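Long-range contact in NADPH-ferredoxin reductase FprA (Mycobacterium tuberculosis, PDB 1LQT), which transfers electrons between NADPH and ferredoxin through its bound FAD and may supply electrons to P450 systems: residues 202-216 and 241-255. Residues are numbered along the deposited sequence; the frame is centred on the assembly and turned at random.
Sequences PLQAAFTTLELRELA and VGKVCKQNIKVLRGY. With ODP (4-oxo-nicotinamide-adenine dinucleotide phosphate), chain I.
Thr209 and Asn248 bring the two backbones closest, and helix 209-214 runs almost parallel to helix 243-255, with axes 9.3 Å apart at closest approach and an angle of 10°. The Thr209 side chain is a knob in a hole formed by Val244, Gln247, Asn248 and Val251. Its OG1 donates to Asn248 OD1 at 2.8 Å, tilted from the carbonyl plane. The other end of this amide also bonds: Asn248 ND2 donates to Phe207 O (2.9 Å, 156°), coming from above that peptide's plane, and to a water that donates in turn to Pro202 O. These three bonds fix the rotation of the buried amide. Leu212 CD1 packs against the amide, the two side chains crossing at about a right angle. Further along, Tyr255 OH donates to Leu212 O at 2.6 Å, and Ala216 CB lies at the edge of the ring. A chi1 of 171° sets Val251 CG1 anti to the backbone N and CG2 beside that N, so the methyls diverge: CG1 touches Leu212 CB, while CG2 sits 3.5 Å above the Arg213 guanidinium plane, over its centre. At the other end, Leu203 CD2 lies 3.6 Å from Ile249 CG1 and also touches Cys245 SG, while Pro202 CB meets Ile249 CD1. Helix 235-241 adds Ala238 to this apolar patch. On the nucleotide side, Thr208 OG1 donates to Glu211 OE1, and Glu211 OE2 accepts a hydrogen bond from carboxamide N7N of the modified NADP at 2.9 Å. Asn248, with OD1 and ND2 both hydrogen-bonded, thus ties the segment leading into the Glu211 helix to helix 243-255.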
loop_
_atom_site.group_PDB
_atom_site.type_symbol
_atom_site.label_atom_id
_atom_site.label_comp_id
_atom_site.label_asym_id
_atom_site.label_seq_id
_atom_site.Cartn_x
_atom_site.Cartn_y
_atom_site.Cartn_z
ATOM N N PRO A 202 7.448 -22.137 -4.278
ATOM C CA PRO A 202 8.485 -21.163 -3.944
ATOM C C PRO A 202 9.008 -20.375 -5.148
ATOM O O PRO A 202 9.342 -19.200 -4.975
ATOM C CB PRO A 202 9.575 -22.039 -3.310
ATOM C CG PRO A 202 8.846 -23.207 -2.774
ATOM C CD PRO A 202 7.768 -23.479 -3.761
ATOM N N LEU A 203 9.083 -21.003 -6.321
ATOM C CA LEU A 203 9.611 -20.280 -7.464
ATOM C C LEU A 203 8.663 -19.198 -7.950
ATOM O O LEU A 203 9.087 -18.310 -8.696
ATOM C CB LEU A 203 9.946 -21.204 -8.635
ATOM C CG LEU A 203 10.918 -22.347 -8.391
ATOM C CD1 LEU A 203 11.337 -22.971 -9.698
ATOM C CD2 LEU A 203 12.117 -21.822 -7.641
ATOM N N GLN A 204 7.390 -19.320 -7.621
ATOM C CA GLN A 204 6.384 -18.339 -8.015
ATOM C C GLN A 204 6.165 -17.263 -6.957
ATOM O O GLN A 204 5.349 -16.380 -7.134
ATOM C CB GLN A 204 5.073 -19.051 -8.330
ATOM C CG GLN A 204 5.142 -19.914 -9.555
ATOM C CD GLN A 204 5.792 -21.264 -9.316
ATOM O OE1 GLN A 204 5.613 -21.877 -8.262
ATOM N NE2 GLN A 204 6.556 -21.717 -10.309
ATOM N N ALA A 205 6.875 -17.348 -5.841
ATOM C CA ALA A 205 6.658 -16.399 -4.756
ATOM C C ALA A 205 6.995 -14.985 -5.229
ATOM O O ALA A 205 7.918 -14.763 -6.024
ATOM C CB ALA A 205 7.486 -16.737 -3.568
ATOM N N ALA A 206 6.243 -14.014 -4.715
ATOM C CA ALA A 206 6.447 -12.600 -5.025
ATOM C C ALA A 206 7.348 -11.907 -3.993
ATOM O O ALA A 206 7.650 -10.722 -4.117
ATOM C CB ALA A 206 5.117 -11.872 -5.184
ATOM N N PHE A 207 7.797 -12.623 -2.977
ATOM C CA PHE A 207 8.731 -12.101 -2.001
ATOM C C PHE A 207 9.996 -11.642 -2.660
ATOM O O PHE A 207 10.422 -12.185 -3.688
ATOM C CB PHE A 207 9.217 -13.238 -1.068
ATOM C CG PHE A 207 8.119 -13.982 -0.345
ATOM C CD1 PHE A 207 7.111 -13.317 0.341
ATOM C CD2 PHE A 207 8.134 -15.365 -0.287
ATOM C CE1 PHE A 207 6.153 -14.020 1.014
ATOM C CE2 PHE A 207 7.167 -16.073 0.365
ATOM C CZ PHE A 207 6.174 -15.404 1.003
ATOM N N THR A 208 10.661 -10.698 -2.004
ATOM C CA THR A 208 12.008 -10.322 -2.404
ATOM C C THR A 208 13.002 -10.695 -1.296
ATOM O O THR A 208 12.638 -11.029 -0.185
ATOM C CB THR A 208 12.107 -8.867 -2.891
ATOM O OG1 THR A 208 11.522 -7.988 -1.930
ATOM C CG2 THR A 208 11.318 -8.709 -4.192
ATOM N N THR A 209 14.284 -10.662 -1.653
ATOM C CA THR A 209 15.254 -11.402 -0.865
ATOM C C THR A 209 15.602 -10.810 0.479
ATOM O O THR A 209 15.663 -11.516 1.475
ATOM C CB THR A 209 16.517 -11.611 -1.687
ATOM O OG1 THR A 209 16.197 -12.078 -3.016
ATOM C CG2 THR A 209 17.412 -12.661 -1.036
ATOM N N LEU A 210 15.832 -9.499 0.531
ATOM C CA LEU A 210 16.161 -8.872 1.797
ATOM C C LEU A 210 15.076 -9.114 2.825
ATOM O O LEU A 210 15.335 -9.411 3.991
ATOM C CB LEU A 210 16.419 -7.388 1.594
ATOM C CG LEU A 210 16.651 -6.609 2.884
ATOM C CD1 LEU A 210 17.901 -7.046 3.595
ATOM C CD2 LEU A 210 16.726 -5.133 2.542
ATOM N N GLU A 211 13.836 -9.033 2.374
ATOM C CA GLU A 211 12.704 -9.218 3.243
ATOM C C GLU A 211 12.652 -10.646 3.782
ATOM O O GLU A 211 12.302 -10.874 4.931
ATOM C CB GLU A 211 11.443 -8.812 2.498
ATOM C CG GLU A 211 11.443 -7.299 2.219
ATOM C CD GLU A 211 12.464 -6.762 1.173
ATOM O OE1 GLU A 211 12.910 -7.521 0.238
ATOM O OE2 GLU A 211 12.859 -5.540 1.278
ATOM N N LEU A 212 12.997 -11.631 2.955
ATOM C CA LEU A 212 13.108 -12.994 3.466
ATOM C C LEU A 212 14.268 -13.134 4.442
ATOM O O LEU A 212 14.139 -13.812 5.454
ATOM C CB LEU A 212 13.281 -13.972 2.318
ATOM C CG LEU A 212 12.045 -14.265 1.466
ATOM C CD1 LEU A 212 12.446 -15.106 0.270
ATOM C CD2 LEU A 212 10.991 -14.961 2.331
ATOM N N ARG A 213 15.388 -12.497 4.157
ATOM C CA ARG A 213 16.561 -12.584 5.033
ATOM C C ARG A 213 16.305 -12.006 6.405
ATOM O O ARG A 213 16.798 -12.540 7.404
ATOM C CB ARG A 213 17.762 -11.893 4.410
ATOM C CG ARG A 213 18.383 -12.571 3.235
ATOM C CD ARG A 213 19.708 -11.892 2.806
ATOM N NE ARG A 213 20.171 -12.356 1.513
ATOM C CZ ARG A 213 20.852 -13.455 1.321
ATOM N NH1 ARG A 213 21.165 -14.238 2.353
ATOM N NH2 ARG A 213 21.216 -13.778 0.083
ATOM N N GLU A 214 15.567 -10.902 6.431
ATOM C CA GLU A 214 15.278 -10.198 7.686
ATOM C C GLU A 214 14.567 -11.037 8.717
ATOM O O GLU A 214 14.661 -10.757 9.903
ATOM C CB GLU A 214 14.340 -8.987 7.458
ATOM C CG GLU A 214 14.859 -7.874 6.637
ATOM C CD GLU A 214 13.845 -6.763 6.474
ATOM O OE1 GLU A 214 12.566 -6.953 6.615
ATOM O OE2 GLU A 214 14.343 -5.691 6.136
ATOM N N LEU A 215 13.858 -12.073 8.277
ATOM C CA LEU A 215 13.114 -12.906 9.194
ATOM C C LEU A 215 14.047 -13.591 10.207
ATOM O O LEU A 215 13.609 -13.907 11.312
ATOM C CB LEU A 215 12.304 -13.947 8.424
ATOM C CG LEU A 215 11.371 -13.387 7.333
ATOM C CD1 LEU A 215 10.732 -14.496 6.567
ATOM C CD2 LEU A 215 10.343 -12.445 7.923
ATOM N N ALA A 216 15.288 -13.829 9.807
ATOM C CA ALA A 216 16.272 -14.492 10.661
ATOM C C ALA A 216 16.607 -13.671 11.885
ATOM O O ALA A 216 17.148 -14.196 12.859
ATOM C CB ALA A 216 17.539 -14.770 9.879
ATOM N N VAL A 241 13.908 -18.479 -13.569
ATOM C CA VAL A 241 12.916 -17.483 -13.245
ATOM C C VAL A 241 13.588 -16.121 -13.195
ATOM O O VAL A 241 13.116 -15.166 -13.826
ATOM C CB VAL A 241 12.223 -17.781 -11.907
ATOM C CG1 VAL A 241 11.379 -16.594 -11.478
ATOM C CG2 VAL A 241 11.392 -19.039 -12.004
ATOM N N GLY A 242 14.701 -16.020 -12.487
ATOM C CA GLY A 242 15.447 -14.776 -12.436
ATOM C C GLY A 242 16.377 -14.715 -11.250
ATOM O O GLY A 242 16.431 -15.615 -10.415
ATOM N N LYS A 243 17.114 -13.613 -11.172
ATOM C CA LYS A 243 18.104 -13.427 -10.103
ATOM C C LYS A 243 17.505 -13.361 -8.722
ATOM O O LYS A 243 18.067 -13.911 -7.781
ATOM C CB LYS A 243 18.976 -12.187 -10.360
ATOM C CG LYS A 243 19.890 -12.335 -11.568
ATOM C CD LYS A 243 20.693 -11.051 -11.873
ATOM C CE LYS A 243 21.763 -11.299 -12.944
ATOM N NZ LYS A 243 22.618 -10.084 -13.237
ATOM N N VAL A 244 16.395 -12.660 -8.572
ATOM C CA VAL A 244 15.756 -12.556 -7.263
ATOM C C VAL A 244 15.315 -13.933 -6.810
ATOM O O VAL A 244 15.522 -14.302 -5.667
ATOM C CB VAL A 244 14.590 -11.574 -7.304
ATOM C CG1 VAL A 244 13.799 -11.622 -6.000
ATOM C CG2 VAL A 244 15.149 -10.162 -7.563
ATOM N N CYS A 245 14.702 -14.681 -7.708
ATOM C CA CYS A 245 14.227 -16.016 -7.376
ATOM C C CYS A 245 15.401 -16.902 -6.935
ATOM O O CYS A 245 15.327 -17.594 -5.929
ATOM C CB CYS A 245 13.512 -16.606 -8.570
ATOM S SG CYS A 245 12.887 -18.274 -8.265
ATOM N N LYS A 246 16.483 -16.840 -7.682
ATOM C CA LYS A 246 17.667 -17.589 -7.303
ATOM C C LYS A 246 18.094 -17.310 -5.869
ATOM O O LYS A 246 18.358 -18.229 -5.075
ATOM C CB LYS A 246 18.803 -17.226 -8.265
ATOM C CG LYS A 246 20.181 -17.774 -7.894
ATOM C CD LYS A 246 21.238 -17.467 -8.972
ATOM C CE LYS A 246 22.578 -18.125 -8.626
ATOM N NZ LYS A 246 22.453 -19.621 -8.621
ATOM N N GLN A 247 18.159 -16.022 -5.533
ATOM C CA GLN A 247 18.569 -15.623 -4.200
ATOM C C GLN A 247 17.536 -16.046 -3.162
ATOM O O GLN A 247 17.881 -16.491 -2.077
ATOM C CB GLN A 247 18.878 -14.120 -4.120
ATOM C CG GLN A 247 19.998 -13.677 -5.035
ATOM C CD GLN A 247 21.286 -14.417 -4.775
ATOM O OE1 GLN A 247 21.701 -14.569 -3.627
ATOM N NE2 GLN A 247 21.938 -14.862 -5.846
ATOM N N ASN A 248 16.266 -15.889 -3.490
ATOM C CA ASN A 248 15.209 -16.280 -2.579
ATOM C C ASN A 248 15.336 -17.760 -2.215
ATOM O O ASN A 248 15.175 -18.118 -1.054
ATOM C CB ASN A 248 13.840 -16.084 -3.204
ATOM C CG ASN A 248 13.361 -14.663 -3.247
ATOM O OD1 ASN A 248 13.992 -13.740 -2.732
ATOM N ND2 ASN A 248 12.204 -14.492 -3.867
ATOM N N ILE A 249 15.551 -18.614 -3.211
ATOM C CA ILE A 249 15.566 -20.043 -2.940
ATOM C C ILE A 249 16.769 -20.383 -2.061
ATOM O O ILE A 249 16.663 -21.231 -1.185
ATOM C CB ILE A 249 15.507 -20.852 -4.244
ATOM C CG1 ILE A 249 14.186 -20.626 -4.977
ATOM C CG2 ILE A 249 15.713 -22.346 -3.996
ATOM C CD1 ILE A 249 12.936 -20.733 -4.155
ATOM N N LYS A 250 17.900 -19.706 -2.252
ATOM C CA LYS A 250 19.049 -19.939 -1.371
ATOM C C LYS A 250 18.676 -19.640 0.078
ATOM O O LYS A 250 19.007 -20.371 0.998
ATOM C CB LYS A 250 20.239 -19.071 -1.801
ATOM C CG LYS A 250 20.901 -19.492 -3.096
ATOM C CD LYS A 250 21.966 -18.477 -3.547
ATOM C CE LYS A 250 22.533 -18.783 -4.949
ATOM N NZ LYS A 250 23.596 -17.781 -5.347
ATOM N N VAL A 251 17.958 -18.545 0.277
ATOM C CA VAL A 251 17.531 -18.155 1.614
ATOM C C VAL A 251 16.537 -19.165 2.200
ATOM O O VAL A 251 16.659 -19.581 3.347
ATOM C CB VAL A 251 16.963 -16.744 1.600
ATOM C CG1 VAL A 251 16.327 -16.408 2.925
ATOM C CG2 VAL A 251 18.062 -15.736 1.243
ATOM N N LEU A 252 15.580 -19.598 1.391
ATOM C CA LEU A 252 14.610 -20.571 1.861
ATOM C C LEU A 252 15.278 -21.902 2.226
ATOM O O LEU A 252 14.905 -22.521 3.200
ATOM C CB LEU A 252 13.506 -20.801 0.829
ATOM C CG LEU A 252 12.627 -19.591 0.517
ATOM C CD1 LEU A 252 11.593 -20.018 -0.498
ATOM C CD2 LEU A 252 11.951 -18.978 1.741
ATOM N N ARG A 253 16.228 -22.349 1.405
ATOM C CA ARG A 253 16.959 -23.560 1.741
ATOM C C ARG A 253 17.659 -23.402 3.088
ATOM O O ARG A 253 17.701 -24.344 3.887
ATOM C CB ARG A 253 17.990 -23.907 0.670
ATOM C CG ARG A 253 17.432 -24.316 -0.690
ATOM C CD ARG A 253 18.478 -24.972 -1.560
ATOM N NE ARG A 253 18.068 -25.125 -2.943
ATOM C CZ ARG A 253 17.216 -26.033 -3.371
ATOM N NH1 ARG A 253 16.671 -26.876 -2.518
ATOM N NH2 ARG A 253 16.933 -26.096 -4.666
ATOM N N GLY A 254 18.235 -22.227 3.333
ATOM C CA GLY A 254 18.886 -21.990 4.601
ATOM C C GLY A 254 17.921 -22.161 5.760
ATOM O O GLY A 254 18.251 -22.748 6.776
ATOM N N TYR A 255 16.723 -21.629 5.627
ATOM C CA TYR A 255 15.741 -21.803 6.703
ATOM C C TYR A 255 15.319 -23.259 6.867
ATOM O O TYR A 255 15.196 -23.736 8.006
ATOM C CB TYR A 255 14.490 -20.950 6.456
ATOM C CG TYR A 255 14.730 -19.462 6.611
ATOM C CD1 TYR A 255 15.329 -18.957 7.756
ATOM C CD2 TYR A 255 14.272 -18.575 5.695
ATOM C CE1 TYR A 255 15.545 -17.603 7.902
ATOM C CE2 TYR A 255 14.488 -17.207 5.839
ATOM C CZ TYR A 255 15.147 -16.744 6.935
ATOM O OH TYR A 255 15.404 -15.405 7.119
HETATM O O1X ODP I . -0.068 -17.111 -7.291
HETATM P P2B ODP I . 0.159 -15.634 -7.195
HETATM O O2X ODP I . 1.554 -15.195 -7.590
HETATM O O3X ODP I . -0.903 -14.818 -7.914
HETATM O O2B ODP I . 0.005 -15.352 -5.615
HETATM C C2B ODP I . -0.239 -14.051 -5.087
HETATM C C3B ODP I . 0.947 -13.397 -4.416
HETATM O O3B ODP I . 1.684 -14.358 -3.676
HETATM C C1B ODP I . -1.204 -14.154 -3.964
HETATM N N9A ODP I . -2.579 -14.424 -4.300
HETATM C C8A ODP I . -3.419 -13.697 -5.106
HETATM N N7A ODP I . -4.637 -14.206 -5.136
HETATM C C5A ODP I . -4.612 -15.310 -4.316
HETATM C C4A ODP I . -3.320 -15.448 -3.803
HETATM N N3A ODP I . -2.922 -16.417 -2.941
HETATM C C2A ODP I . -3.894 -17.288 -2.614
HETATM N N1A ODP I . -5.181 -17.224 -3.056
HETATM C C6A ODP I . -5.554 -16.229 -3.915
HETATM N N6A ODP I . -6.847 -16.174 -4.264
HETATM O O4B ODP I . -1.113 -12.885 -3.343
HETATM C C4B ODP I . 0.254 -12.456 -3.429
HETATM C C5B ODP I . 0.291 -11.017 -3.852
HETATM O O5B ODP I . 1.625 -10.575 -3.751
HETATM P PA ODP I . 2.028 -9.162 -4.374
HETATM O O1A ODP I . 3.473 -9.009 -4.221
HETATM O O2A ODP I . 1.450 -8.988 -5.721
HETATM O O3 ODP I . 1.214 -8.145 -3.451
HETATM P PN ODP I . 1.488 -7.538 -1.964
HETATM O O1N ODP I . 2.114 -8.549 -1.083
HETATM O O2N ODP I . 0.193 -6.925 -1.605
HETATM O O5D ODP I . 2.583 -6.435 -2.227
HETATM C C5D ODP I . 2.237 -5.293 -3.052
HETATM C C4D ODP I . 3.517 -4.655 -3.547
HETATM O O4D ODP I . 4.177 -3.918 -2.524
HETATM C C1D ODP I . 5.531 -4.365 -2.421
HETATM C C2D ODP I . 5.529 -5.717 -3.000
HETATM O O2D ODP I . 6.775 -6.259 -3.252
HETATM C C3D ODP I . 4.515 -5.674 -4.082
HETATM O O3D ODP I . 5.140 -5.194 -5.254
HETATM N N1N ODP I . 6.078 -4.131 -1.132
HETATM C C2N ODP I . 7.485 -4.035 -1.031
HETATM C C3N ODP I . 8.054 -4.213 0.185
HETATM C C7N ODP I . 9.587 -4.127 0.160
HETATM N N7N ODP I . 10.179 -4.310 1.312
HETATM O O7N ODP I . 10.144 -3.915 -0.940
HETATM C C4N ODP I . 7.340 -4.523 1.352
HETATM O O99 ODP I . 7.879 -4.753 2.477
HETATM C C5N ODP I . 5.882 -4.640 1.212
HETATM C C6N ODP I . 5.279 -4.457 -0.051
HETATM O O HOH W 1 11.100 -16.866 -5.195
#